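Local coordinates for probable glucarate dehydratase (Mycobacterium smegmatis str. MC2 155, PDB 3VDG), which probably dehydrates D-glucarate to a keto-deoxy sugar acid, as a metal-dependent lyase of the enolase superfamily, at residues A[47-52]-A[425-430]; A[126-131]-A[294-299]; A[164-169]-A[390-395]. All coordinates share one frame; numbering follows the deposited sequence.

Contact 1 (A[47-52]-A[425-430]). With ACT (acetate ion), chain E.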
loop_
_atom_site.group_PDB
_atom_site.type_symbol
_atom_site.label_atom_id
_atom_site.label_comp_id
_atom_site.label_asym_id
_atom_site.label_seq_id
_atom_site.Cartn_x
_atom_site.Cartn_y
_atom_site.Cartn_z
ATOM N N ASN A 47 -15.963 15.228 26.565
ATOM C CA ASN A 47 -15.014 15.687 25.588
ATOM C C ASN A 47 -15.293 17.136 25.266
ATOM O O ASN A 47 -16.187 17.757 25.875
ATOM C CB ASN A 47 -14.985 14.800 24.322
ATOM C CG ASN A 47 -16.307 14.793 23.579
ATOM O OD1 ASN A 47 -16.964 15.816 23.473
ATOM N ND2 ASN A 47 -16.702 13.627 23.058
ATOM N N THR A 48 -14.524 17.699 24.346
ATOM C CA THR A 48 -14.606 19.144 24.135
ATOM C C THR A 48 -15.942 19.565 23.499
ATOM O O THR A 48 -16.298 20.745 23.539
ATOM C CB THR A 48 -13.386 19.702 23.361
ATOM O OG1 THR A 48 -13.265 21.106 23.618
ATOM C CG2 THR A 48 -13.513 19.483 21.841
ATOM N N VAL A 49 -16.700 18.614 22.940
ATOM C CA VAL A 49 -17.961 18.995 22.291
ATOM C C VAL A 49 -19.215 18.551 23.043
ATOM O O VAL A 49 -20.336 18.794 22.587
ATOM C CB VAL A 49 -18.055 18.522 20.818
ATOM C CG1 VAL A 49 -16.993 19.221 19.965
ATOM C CG2 VAL A 49 -17.969 17.000 20.716
ATOM N N GLY A 50 -19.039 17.909 24.186
ATOM C CA GLY A 50 -20.199 17.391 24.912
ATOM C C GLY A 50 -19.871 16.254 25.852
ATOM O O GLY A 50 -18.839 16.270 26.541
ATOM N N VAL A 51 -20.771 15.271 25.901
ATOM C CA VAL A 51 -20.611 14.130 26.794
ATOM C C VAL A 51 -21.182 12.902 26.078
ATOM O O VAL A 51 -22.134 13.026 25.313
ATOM C CB VAL A 51 -21.341 14.373 28.144
ATOM C CG1 VAL A 51 -22.831 14.631 27.925
ATOM C CG2 VAL A 51 -21.137 13.207 29.097
ATOM N N HIS A 52 -20.602 11.720 26.291
ATOM C CA HIS A 52 -21.136 10.519 25.604
ATOM C C HIS A 52 -22.538 10.233 26.036
ATOM O O HIS A 52 -22.859 10.359 27.212
ATOM C CB HIS A 52 -20.296 9.293 25.910
ATOM C CG HIS A 52 -18.968 9.280 25.206
ATOM N ND1 HIS A 52 -18.320 8.139 24.915
ATOM C CD2 HIS A 52 -18.192 10.313 24.707
ATOM C CE1 HIS A 52 -17.172 8.429 24.267
ATOM N NE2 HIS A 52 -17.088 9.760 24.152
ATOM N N ARG A 425 -25.154 9.116 16.817
ATOM C CA ARG A 425 -24.253 9.605 17.844
ATOM C C ARG A 425 -24.357 11.136 17.902
ATOM O O ARG A 425 -24.260 11.804 16.881
ATOM C CB ARG A 425 -22.810 9.202 17.575
ATOM C CG ARG A 425 -21.906 9.722 18.673
ATOM C CD ARG A 425 -20.434 9.418 18.453
ATOM N NE ARG A 425 -19.640 10.120 19.466
ATOM C CZ ARG A 425 -18.317 10.096 19.527
ATOM N NH1 ARG A 425 -17.617 9.388 18.639
ATOM N NH2 ARG A 425 -17.702 10.779 20.483
ATOM N N ASP A 426 -24.548 11.696 19.090
ATOM C CA ASP A 426 -24.755 13.137 19.194
ATOM C C ASP A 426 -24.330 13.659 20.576
ATOM O O ASP A 426 -25.183 13.948 21.412
ATOM C CB ASP A 426 -26.240 13.451 18.949
ATOM C CG ASP A 426 -26.496 14.932 18.707
ATOM O OD1 ASP A 426 -25.533 15.721 18.707
ATOM O OD2 ASP A 426 -27.664 15.314 18.510
ATOM N N ASP A 427 -23.023 13.776 20.805
ATOM C CA ASP A 427 -22.480 14.171 22.102
ATOM C C ASP A 427 -22.962 15.590 22.469
ATOM O O ASP A 427 -23.265 15.884 23.628
ATOM C CB ASP A 427 -20.937 14.212 22.067
ATOM C CG ASP A 427 -20.294 12.862 21.697
ATOM O OD1 ASP A 427 -21.002 11.872 21.407
ATOM O OD2 ASP A 427 -19.048 12.802 21.675
ATOM N N THR A 428 -23.019 16.459 21.463
ATOM C CA THR A 428 -23.421 17.841 21.673
ATOM C C THR A 428 -24.919 17.945 21.954
ATOM O O THR A 428 -25.335 18.576 22.924
ATOM C CB THR A 428 -23.043 18.713 20.470
ATOM O OG1 THR A 428 -21.636 18.580 20.228
ATOM C CG2 THR A 428 -23.384 20.185 20.753
ATOM N N GLY A 429 -25.729 17.321 21.106
ATOM C CA GLY A 429 -27.171 17.304 21.322
ATOM C C GLY A 429 -27.536 16.705 22.672
ATOM O O GLY A 429 -28.456 17.175 23.337
ATOM N N TYR A 430 -26.834 15.652 23.084
ATOM C CA TYR A 430 -27.098 15.046 24.382
ATOM C C TYR A 430 -26.704 15.981 25.524
ATOM O O TYR A 430 -27.447 16.130 26.492
ATOM C CB TYR A 430 -26.394 13.694 24.531
ATOM C CG TYR A 430 -26.571 13.053 25.889
ATOM C CD1 TYR A 430 -27.845 12.805 26.410
ATOM C CD2 TYR A 430 -25.464 12.668 26.640
ATOM C CE1 TYR A 430 -28.004 12.211 27.656
ATOM C CE2 TYR A 430 -25.611 12.082 27.880
ATOM C CZ TYR A 430 -26.882 11.856 28.383
ATOM O OH TYR A 430 -27.004 11.264 29.621
HETATM C C ACT E . -14.397 10.388 22.217
HETATM O O ACT E . -14.564 9.143 22.307
HETATM O OXT ACT E . -15.164 11.186 22.799
HETATM C CH3 ACT E . -13.266 10.954 21.402
#
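Asn-47 ND2 reaches across to Asp-427 OD2 at 2.8 Å, with the two side chains crossing at about a right angle and the amide plane turned 28° from the carboxylate. The oxygen lies in the plane of the amide, while the amide nitrogen comes to it on the anti side, somewhat out of the carboxylate plane. Asp-427 OD2 uses its syn lone pair for Arg-425 NH2 at 2.7 Å, and Arg-425 NE holds OD1, a side-on salt bridge that grips both oxygens and fixes the carboxylate's rotation. The arginine gets there with its chain fully extended from CG to NE. Asn-47 CG sits between its own N and carbonyl carbon (chi1 62°), which leaves OD1 turned back to accept Val-49 N in an Asx turn, at the start of a type I turn from Asn-47 to Gly-50.

This turn joins the two short strands 46-47 and 50-51, and it packs on the first turn of helix 427-434, N-capped by Asp-426. Thr-428 OG1 donates to Val-49 O at 2.7 Å, and Val-51 N makes a weak bond to Asp-427 O. Farther along, Val-51 CG1 meets Tyr-430 CD2 at 3.5 Å, the side chains crossing obliquely; the tyrosine hydroxyl bonds to His-180. His-52 has ND1 on Asp-42 and NE2 donating almost straight to acetate OXT at 2.8 Å, near its ring plane. Asn-47 ND2 binds the same OXT at 2.9 Å, and His-372 also bonds to the acetate, probably picked up from the crystallisation liquor.

Contact 2 (A[126-131]-A[294-299])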
loop_
_atom_site.group_PDB
_atom_site.type_symbol
_atom_site.label_atom_id
_atom_site.label_comp_id
_atom_site.label_asym_id
_atom_site.label_seq_id
_atom_site.Cartn_x
_atom_site.Cartn_y
_atom_site.Cartn_z
ATOM N N ILE A 126 -15.268 14.821 13.628
ATOM C CA ILE A 126 -14.416 14.558 12.466
ATOM C C ILE A 126 -15.291 14.547 11.218
ATOM O O ILE A 126 -16.048 13.599 10.996
ATOM C CB ILE A 126 -13.752 13.168 12.562
ATOM C CG1 ILE A 126 -12.710 13.138 13.688
ATOM C CG2 ILE A 126 -13.178 12.765 11.207
ATOM C CD1 ILE A 126 -12.410 11.757 14.216
ATOM N N THR A 127 -15.174 15.584 10.394
ATOM C CA THR A 127 -16.102 15.759 9.277
ATOM C C THR A 127 -15.495 15.677 7.858
ATOM O O THR A 127 -16.190 15.920 6.878
ATOM C CB THR A 127 -16.931 17.067 9.421
ATOM O OG1 THR A 127 -16.084 18.214 9.253
ATOM C CG2 THR A 127 -17.623 17.131 10.790
ATOM N N SER A 128 -14.223 15.318 7.725
ATOM C CA SER A 128 -13.620 15.311 6.396
ATOM C C SER A 128 -13.244 13.922 5.861
ATOM O O SER A 128 -12.523 13.814 4.874
ATOM C CB SER A 128 -12.416 16.266 6.339
ATOM O OG SER A 128 -11.441 15.960 7.324
ATOM N N ALA A 129 -13.739 12.856 6.495
ATOM C CA ALA A 129 -13.396 11.499 6.020
ATOM C C ALA A 129 -14.206 11.107 4.782
ATOM O O ALA A 129 -15.322 11.586 4.586
ATOM C CB ALA A 129 -13.557 10.463 7.128
ATOM N N SER A 130 -13.630 10.258 3.940
ATOM C CA SER A 130 -14.291 9.783 2.719
ATOM C C SER A 130 -15.552 8.998 3.059
ATOM O O SER A 130 -15.538 8.123 3.941
ATOM C CB SER A 130 -13.333 8.897 1.914
ATOM O OG SER A 130 -14.023 8.003 1.046
ATOM N N VAL A 131 -16.656 9.322 2.392
ATOM C CA VAL A 131 -17.886 8.569 2.607
ATOM C C VAL A 131 -17.764 7.156 2.030
ATOM O O VAL A 131 -18.210 6.193 2.648
ATOM C CB VAL A 131 -19.114 9.261 1.991
ATOM C CG1 VAL A 131 -20.329 8.341 2.088
ATOM C CG2 VAL A 131 -19.393 10.567 2.724
ATOM N N CYS A 294 -7.166 16.386 11.167
ATOM C CA CYS A 294 -6.849 17.119 9.937
ATOM C C CYS A 294 -6.256 16.228 8.850
ATOM O O CYS A 294 -6.050 16.680 7.728
ATOM C CB CYS A 294 -5.977 18.360 10.215
ATOM S SG CYS A 294 -4.393 17.991 10.978
ATOM N N VAL A 295 -5.990 14.963 9.182
ATOM C CA VAL A 295 -5.645 13.948 8.176
ATOM C C VAL A 295 -6.489 12.679 8.429
ATOM O O VAL A 295 -6.126 11.837 9.265
ATOM C CB VAL A 295 -4.142 13.571 8.214
ATOM C CG1 VAL A 295 -3.825 12.558 7.114
ATOM C CG2 VAL A 295 -3.268 14.801 8.020
ATOM N N VAL A 296 -7.601 12.555 7.711
ATOM C CA VAL A 296 -8.547 11.456 7.907
ATOM C C VAL A 296 -8.943 10.823 6.573
ATOM O O VAL A 296 -9.826 9.946 6.517
ATOM C CB VAL A 296 -9.823 11.916 8.676
ATOM C CG1 VAL A 296 -9.476 12.328 10.106
ATOM C CG2 VAL A 296 -10.519 13.050 7.941
ATOM N N ALA A 297 -8.284 11.255 5.497
ATOM C CA ALA A 297 -8.571 10.746 4.144
ATOM C C ALA A 297 -7.314 10.867 3.290
ATOM O O ALA A 297 -6.491 11.759 3.520
ATOM C CB ALA A 297 -9.714 11.524 3.501
ATOM N N PHE A 298 -7.160 9.984 2.305
ATOM C CA PHE A 298 -5.953 10.022 1.481
ATOM C C PHE A 298 -5.730 11.386 0.822
ATOM O O PHE A 298 -4.596 11.845 0.728
ATOM C CB PHE A 298 -5.942 8.895 0.429
ATOM C CG PHE A 298 -5.764 7.518 1.036
ATOM C CD1 PHE A 298 -4.498 7.057 1.390
ATOM C CD2 PHE A 298 -6.862 6.717 1.293
ATOM C CE1 PHE A 298 -4.328 5.811 1.971
ATOM C CE2 PHE A 298 -6.700 5.460 1.861
ATOM C CZ PHE A 298 -5.434 5.008 2.205
ATOM N N ASP A 299 -6.787 12.042 0.357
ATOM C CA ASP A 299 -6.540 13.313 -0.355
ATOM C C ASP A 299 -6.067 14.471 0.530
ATOM O O ASP A 299 -5.723 15.545 0.036
ATOM C CB ASP A 299 -7.709 13.720 -1.264
ATOM C CG ASP A 299 -8.982 13.993 -0.506
ATOM O OD1 ASP A 299 -10.058 13.902 -1.134
ATOM O OD2 ASP A 299 -8.916 14.294 0.704
HETATM O O HOH W 1 -11.258 8.779 4.696
#
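Val-296 brings both of its methyls to the loop 126-131. Val-296 CG1 meets Ile-126 CG2 at 3.9 Å, the two branched side chains crossing at a slant. Val-296 CG2, lodged between its own backbone N and carbonyl carbon (chi1 -66° for CG1), faces Ala-129, lying 3.5 Å from Ala-129 N and 4.1 Å from Ala-129 CB. Beside it, Ala-297 CB rests 3.9 Å from Ser-128 O and close to Ser-130 N, a methyl laid against backbone rather than against another side chain. Tyr-319 packs on both Ala-129 and Val-296.

The polar link is through water: one molecule accepts from Ser-130 N at 2.9 Å and donates to Val-296 O at 2.6 Å. Ser-130 OG itself turns elsewhere, to Asp-114 and to the N of Asp-133, capping helix 131-151.

The loop 294-299 follows strand 289-291 of the barrel and comes soon after Asn-292, a sodium ligand that Ile-126 touches. With aliphatic groups and a single bridging water between the loops, the buried contact is mainly apolar, and the water satisfies one backbone N and one backbone O that do not meet directly.

Contact 3 (A[164-169]-A[390-395])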
loop_
_atom_site.group_PDB
_atom_site.type_symbol
_atom_site.label_atom_id
_atom_site.label_comp_id
_atom_site.label_asym_id
_atom_site.label_seq_id
_atom_site.Cartn_x
_atom_site.Cartn_y
_atom_site.Cartn_z
ATOM N N ARG A 164 4.660 -9.163 14.793
ATOM C CA ARG A 164 4.701 -9.212 16.272
ATOM C C ARG A 164 3.568 -10.129 16.723
ATOM O O ARG A 164 2.568 -10.261 16.012
ATOM C CB ARG A 164 4.578 -7.812 16.904
ATOM C CG ARG A 164 3.339 -7.010 16.466
ATOM C CD ARG A 164 3.372 -5.562 16.971
ATOM N NE ARG A 164 4.492 -4.779 16.437
ATOM C CZ ARG A 164 4.483 -4.127 15.274
ATOM N NH1 ARG A 164 5.561 -3.469 14.887
ATOM N NH2 ARG A 164 3.408 -4.145 14.480
ATOM N N ASP A 165 3.707 -10.770 17.884
ATOM C CA ASP A 165 2.683 -11.742 18.259
ATOM C C ASP A 165 1.562 -11.131 19.100
ATOM O O ASP A 165 0.534 -11.767 19.326
ATOM C CB ASP A 165 3.282 -12.998 18.917
ATOM C CG ASP A 165 3.897 -12.723 20.275
ATOM O OD1 ASP A 165 4.398 -13.683 20.899
ATOM O OD2 ASP A 165 3.880 -11.557 20.722
ATOM N N ALA A 166 1.737 -9.888 19.527
ATOM C CA ALA A 166 0.756 -9.250 20.403
ATOM C C ALA A 166 0.759 -7.759 20.119
ATOM O O ALA A 166 1.786 -7.210 19.759
ATOM C CB ALA A 166 1.145 -9.488 21.862
ATOM N N VAL A 167 -0.382 -7.110 20.296
ATOM C CA VAL A 167 -0.500 -5.681 19.993
ATOM C C VAL A 167 -0.752 -4.879 21.281
ATOM O O VAL A 167 -1.730 -5.117 21.977
ATOM C CB VAL A 167 -1.666 -5.432 19.027
ATOM C CG1 VAL A 167 -1.864 -3.932 18.825
ATOM C CG2 VAL A 167 -1.376 -6.116 17.685
ATOM N N PRO A 168 0.135 -3.924 21.591
ATOM C CA PRO A 168 -0.020 -3.112 22.803
ATOM C C PRO A 168 -1.040 -1.991 22.614
ATOM O O PRO A 168 -1.102 -1.383 21.542
ATOM C CB PRO A 168 1.396 -2.544 23.031
ATOM C CG PRO A 168 2.026 -2.550 21.683
ATOM C CD PRO A 168 1.455 -3.748 20.961
ATOM N N PHE A 169 -1.847 -1.752 23.645
ATOM C CA PHE A 169 -2.850 -0.706 23.628
ATOM C C PHE A 169 -2.596 0.274 24.769
ATOM O O PHE A 169 -1.869 -0.033 25.728
ATOM C CB PHE A 169 -4.247 -1.290 23.770
ATOM C CG PHE A 169 -4.732 -1.999 22.540
ATOM C CD1 PHE A 169 -5.586 -1.362 21.640
ATOM C CD2 PHE A 169 -4.333 -3.305 22.278
ATOM C CE1 PHE A 169 -6.031 -2.014 20.488
ATOM C CE2 PHE A 169 -4.780 -3.964 21.138
ATOM C CZ PHE A 169 -5.622 -3.318 20.241
ATOM N N ASP A 390 -1.203 -7.786 30.302
ATOM C CA ASP A 390 -0.103 -6.846 30.346
ATOM C C ASP A 390 -0.230 -5.792 29.248
ATOM O O ASP A 390 0.769 -5.371 28.651
ATOM C CB ASP A 390 1.240 -7.575 30.206
ATOM C CG ASP A 390 1.506 -8.530 31.356
ATOM O OD1 ASP A 390 0.871 -8.372 32.420
ATOM O OD2 ASP A 390 2.345 -9.440 31.197
ATOM N N GLY A 391 -1.456 -5.352 28.992
ATOM C CA GLY A 391 -1.650 -4.171 28.132
ATOM C C GLY A 391 -1.701 -4.520 26.640
ATOM O O GLY A 391 -1.802 -3.635 25.813
ATOM N N GLU A 392 -1.642 -5.810 26.302
ATOM C CA GLU A 392 -1.577 -6.204 24.899
ATOM C C GLU A 392 -2.539 -7.343 24.608
ATOM O O GLU A 392 -2.978 -8.056 25.520
ATOM C CB GLU A 392 -0.143 -6.581 24.515
ATOM C CG GLU A 392 0.416 -7.696 25.381
ATOM C CD GLU A 392 1.839 -8.078 25.036
ATOM O OE1 GLU A 392 2.229 -9.214 25.379
ATOM O OE2 GLU A 392 2.561 -7.253 24.432
ATOM N N VAL A 393 -2.910 -7.477 23.333
ATOM C CA VAL A 393 -3.798 -8.551 22.885
ATOM C C VAL A 393 -3.002 -9.425 21.911
ATOM O O VAL A 393 -2.426 -8.909 20.954
ATOM C CB VAL A 393 -5.032 -8.012 22.128
ATOM C CG1 VAL A 393 -5.946 -9.168 21.698
ATOM C CG2 VAL A 393 -5.781 -6.991 22.986
ATOM N N GLN A 394 -2.948 -10.710 22.162
ATOM C CA GLN A 394 -2.260 -11.625 21.290
ATOM C C GLN A 394 -2.989 -11.728 19.936
ATOM O O GLN A 394 -4.161 -11.806 19.934
ATOM C CB GLN A 394 -2.165 -12.982 21.962
ATOM C CG GLN A 394 -1.397 -13.974 21.139
ATOM C CD GLN A 394 -0.802 -15.124 21.946
ATOM O OE1 GLN A 394 -1.493 -15.795 22.705
ATOM N NE2 GLN A 394 0.491 -15.353 21.764
ATOM N N VAL A 395 -2.288 -11.718 18.826
ATOM C CA VAL A 395 -2.965 -11.803 17.528
ATOM C C VAL A 395 -3.523 -13.228 17.376
ATOM O O VAL A 395 -2.802 -14.184 17.623
ATOM C CB VAL A 395 -2.039 -11.372 16.359
ATOM C CG1 VAL A 395 -0.814 -12.256 16.246
ATOM C CG2 VAL A 395 -2.799 -11.354 15.039
HETATM O O HOH W 2 -0.046 -14.729 18.558
#
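Gly-391 opens the pairing: Gly-391 O accepts from Phe-169 N at 2.9 Å, the N-H coming almost straight along the C=O axis, and the same oxygen lies near the plane of the Phe-169 ring, at its edge. The glycine adopts a positive phi (86°) at the bend between strands 388-389 and 392-394. Next, Glu-392 pairs with Pro-168 in a non-hydrogen-bonded position. In one of its two modelled conformers its CG stands between the backbone N and the carbonyl carbon (chi1 57°), and from there the extended chain lies over Ala-166 CB. Val-393 and Val-167 form the hydrogen-bonded pair, N to O both ways, 2.8 Å from Val-167 N to Val-393 O and 3.0 Å from Val-393 N to Val-167 O.

Val-393 CG2 meets Phe-169 CE2 at 3.7 Å. Helix 349-360 packs here too, with Leu-352 on Phe-169 and Ala-359 on Val-167. Strand 392-394 thus runs antiparallel to strand 166-174, the first strand of the enolase-type barrel, at 162° between the short segments. Gln-394 pairs with Ala-166, again without hydrogen bonds between the two backbones. Val-395 N then donates to Asp-165 O at 2.9 Å, and a water donates to both Asp-165 O and Val-395 O.

Four backbone N-H...O bonds carry the joint, so it depends little on side-chain polar groups; the surroundings differ, apolar where Val-167 and Phe-169 meet the helix, and more polar where Glu-392 and Gln-394 lie with Ala-166 and Pro-168.

Overall arrangement
Contact 1 closes the longest loop, bringing 47-52 near the start of the chain to 425-430 near its end, and both other contacts are nested inside it. Contacts 2 and 3 cross along the chain, in the order 126-131, 164-169, 294-299, 390-395. Contact 3 pairs strand 392-394, antiparallel, with barrel strand 166-174 in the mixed sheet that includes the barrel strands; the loop 294-299 of contact 2 follows strand 289-291 of that sheet. Centres of contacts 1 and 2 are about 20 Å apart; contact 3 lies about 31 Å and 28 Å from them, across the chain's centre. Contact 1, a turn on a helix, and contact 2, two loops, both lie near the sodium, with the side chains of Asn-47 about 10 Å and Ile-126 about 7 Å from it.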